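Local coordinates for farnesyl pyrophosphate synthase (PDB 3ZOU), which probably builds farnesyl diphosphate by joining isopentenyl diphosphate to geranyl diphosphate, at residues A12-A17 and G44-P49. Numbering follows the deposited sequence.
With 6H6 (3-(2-oxo-1,3-benzoxazol-3(2H)-yl)propanoic acid), chain G.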
loop_
_atom_site.group_PDB
_atom_site.type_symbol
_atom_site.label_atom_id
_atom_site.label_comp_id
_atom_site.label_asym_id
_atom_site.label_seq_id
_atom_site.Cartn_x
_atom_site.Cartn_y
_atom_site.Cartn_z
ATOM N N ALA A 12 24.389 -3.641 -3.117
ATOM C CA ALA A 12 24.486 -3.884 -4.548
ATOM C C ALA A 12 23.392 -4.814 -5.034
ATOM O O ALA A 12 22.844 -4.617 -6.114
ATOM C CB ALA A 12 25.866 -4.434 -4.895
ATOM N N ARG A 13 23.116 -5.864 -4.285
ATOM C CA ARG A 13 22.152 -6.878 -4.669
ATOM C C ARG A 13 20.744 -6.293 -4.734
ATOM O O ARG A 13 20.024 -6.430 -5.723
ATOM C CB ARG A 13 22.207 -7.996 -3.685
ATOM C CG ARG A 13 21.429 -9.192 -4.174
ATOM C CD ARG A 13 21.494 -10.483 -3.395
ATOM N NE ARG A 13 20.690 -11.389 -4.207
ATOM C CZ ARG A 13 21.090 -12.180 -5.211
ATOM N NH1 ARG A 13 22.376 -12.319 -5.531
ATOM N NH2 ARG A 13 20.174 -12.881 -5.891
ATOM N N VAL A 14 20.358 -5.628 -3.667
ATOM C CA VAL A 14 19.014 -5.041 -3.651
ATOM C C VAL A 14 18.882 -3.905 -4.625
ATOM O O VAL A 14 17.806 -3.745 -5.246
ATOM C CB VAL A 14 18.545 -4.650 -2.231
ATOM C CG1 VAL A 14 19.143 -3.364 -1.758
ATOM C CG2 VAL A 14 17.011 -4.625 -2.216
ATOM N N ASP A 15 19.914 -3.124 -4.839
ATOM C CA ASP A 15 19.866 -2.055 -5.792
ATOM C C ASP A 15 19.615 -2.602 -7.191
ATOM O O ASP A 15 18.822 -2.058 -7.948
ATOM C CB ASP A 15 21.110 -1.173 -5.791
ATOM C CG ASP A 15 21.157 -0.192 -4.649
ATOM O OD1 ASP A 15 20.136 -0.101 -3.919
ATOM O OD2 ASP A 15 22.249 0.341 -4.461
ATOM N N ALA A 16 20.265 -3.684 -7.547
ATOM C CA ALA A 16 19.986 -4.288 -8.868
ATOM C C ALA A 16 18.575 -4.750 -9.021
ATOM O O ALA A 16 17.930 -4.428 -10.052
ATOM C CB ALA A 16 21.001 -5.409 -9.159
ATOM N N ALA A 17 18.026 -5.396 -7.976
ATOM C CA ALA A 17 16.651 -5.890 -8.003
ATOM C C ALA A 17 15.661 -4.712 -8.059
ATOM O O ALA A 17 14.710 -4.712 -8.842
ATOM C CB ALA A 17 16.403 -6.716 -6.816
ATOM N N GLY A 44 21.059 5.254 -0.809
ATOM C CA GLY A 44 20.757 4.745 0.513
ATOM C C GLY A 44 21.557 3.551 0.912
ATOM O O GLY A 44 21.955 2.735 0.083
ATOM N N LYS A 45 21.696 3.406 2.224
ATOM C CA LYS A 45 22.526 2.353 2.788
ATOM C C LYS A 45 21.835 0.989 2.879
ATOM O O LYS A 45 22.497 -0.046 3.046
ATOM C CB LYS A 45 23.055 2.765 4.161
ATOM C CG LYS A 45 24.092 3.895 3.993
ATOM C CD LYS A 45 25.330 3.320 3.315
ATOM C CE LYS A 45 25.791 4.094 2.104
ATOM N NZ LYS A 45 26.606 5.243 2.571
ATOM N N ARG A 46 20.531 0.959 2.679
ATOM C CA ARG A 46 19.837 -0.309 2.555
ATOM C C ARG A 46 19.926 -1.207 3.813
ATOM O O ARG A 46 20.064 -2.403 3.748
ATOM C CB ARG A 46 20.246 -1.127 1.297
ATOM C CG ARG A 46 20.227 -0.374 -0.015
ATOM C CD ARG A 46 18.907 0.381 -0.252
ATOM N NE ARG A 46 19.017 0.787 -1.616
ATOM C CZ ARG A 46 18.364 1.833 -2.143
ATOM N NH1 ARG A 46 17.523 2.571 -1.429
ATOM N NH2 ARG A 46 18.599 2.163 -3.396
ATOM N N VAL A 47 19.855 -0.576 4.986
ATOM C CA VAL A 47 19.837 -1.304 6.240
ATOM C C VAL A 47 18.709 -2.337 6.337
ATOM O O VAL A 47 18.865 -3.436 6.861
ATOM C CB VAL A 47 19.740 -0.355 7.433
ATOM C CG1 VAL A 47 19.654 -1.135 8.741
ATOM C CG2 VAL A 47 20.889 0.616 7.429
ATOM N N ARG A 48 17.503 -1.998 5.857
ATOM C CA ARG A 48 16.404 -2.907 5.932
ATOM C C ARG A 48 16.517 -4.119 5.009
ATOM O O ARG A 48 16.398 -5.251 5.507
ATOM C CB ARG A 48 15.101 -2.097 5.747
ATOM C CG ARG A 48 14.808 -1.194 6.947
ATOM C CD ARG A 48 13.846 -0.091 6.593
ATOM N NE ARG A 48 13.776 0.868 7.707
ATOM C CZ ARG A 48 14.692 1.799 7.913
ATOM N NH1 ARG A 48 15.741 1.954 7.093
ATOM N NH2 ARG A 48 14.598 2.593 8.950
ATOM N N PRO A 49 17.073 -3.937 3.804
ATOM C CA PRO A 49 17.516 -5.099 3.019
ATOM C C PRO A 49 18.598 -5.952 3.723
ATOM O O PRO A 49 18.468 -7.162 3.714
ATOM C CB PRO A 49 18.006 -4.481 1.763
ATOM C CG PRO A 49 17.011 -3.323 1.546
ATOM C CD PRO A 49 16.839 -2.770 2.924
HETATM O O 6H6 G . 29.881 4.193 5.036
HETATM N N1 6H6 G . 28.335 1.049 7.298
HETATM O O1 6H6 G . 30.287 -0.114 7.651
HETATM C C2 6H6 G . 29.043 -0.014 7.664
HETATM O O2 6H6 G . 28.189 -0.996 8.050
HETATM C C3 6H6 G . 26.942 -0.504 7.949
HETATM C C4 6H6 G . 25.735 -1.105 8.242
HETATM C C5 6H6 G . 24.597 -0.339 8.011
HETATM C C6 6H6 G . 24.694 0.960 7.520
HETATM C C7 6H6 G . 25.894 1.565 7.214
HETATM C C8 6H6 G . 27.031 0.807 7.454
HETATM C C9 6H6 G . 28.907 2.278 6.766
HETATM C C10 6H6 G . 29.148 1.947 5.276
HETATM C C11 6H6 G . 29.453 3.186 4.434
HETATM O OXT 6H6 G . 29.293 3.075 3.196
HETATM O O HOH W 1 21.925 2.518 -2.774
#
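Asp15 OD1 is gripped twice by one side chain: Arg46 NE reaches it at 2.7 Å and Arg46 NH2 at 2.8 Å, a side-on salt bridge in which both nitrogens close on a single oxygen. That oxygen lies almost in the guanidinium plane, but the carboxylate is turned nearly perpendicular to it, 87° apart. NE meets the syn lone pair, while NH2 comes in from above the carboxylate plane, and both bonds are clearly bent. The other oxygen, Asp15 OD2, takes a water at 2.8 Å, and the same water donates to Gly44 O, tying the carboxylate to the loop backbone as well.

Beside the ion pair the contact is apolar. Val14 CG1 lies against the Arg46 methylene chain, 3.6 Å from Arg46 CG, and packs at 3.9 Å on Pro49 CB. Arg46 can offer both its chain to the valine and its head to the aspartate because it bends at chi2 (-50°) and then runs extended to NE. The guanidinium is further fixed by Glu74, which pairs with NH1, and by Val40 O, which takes a bond from NH2; the buried charge is thus probably balanced by two carboxylates, Asp15 and Glu74.

Next door, Lys45 and Val47 border the pocket holding the benzoxazolone fragment, with Val47 CG2 3.8 Å from 6H6 C6. Arg46 occupies the N-cap position just before helix 47-58, so the contact joins helix 3-19 to the start of that helix, while helix 67-85 packs against both through Ala70 on Val14 and Glu74 on Pro49.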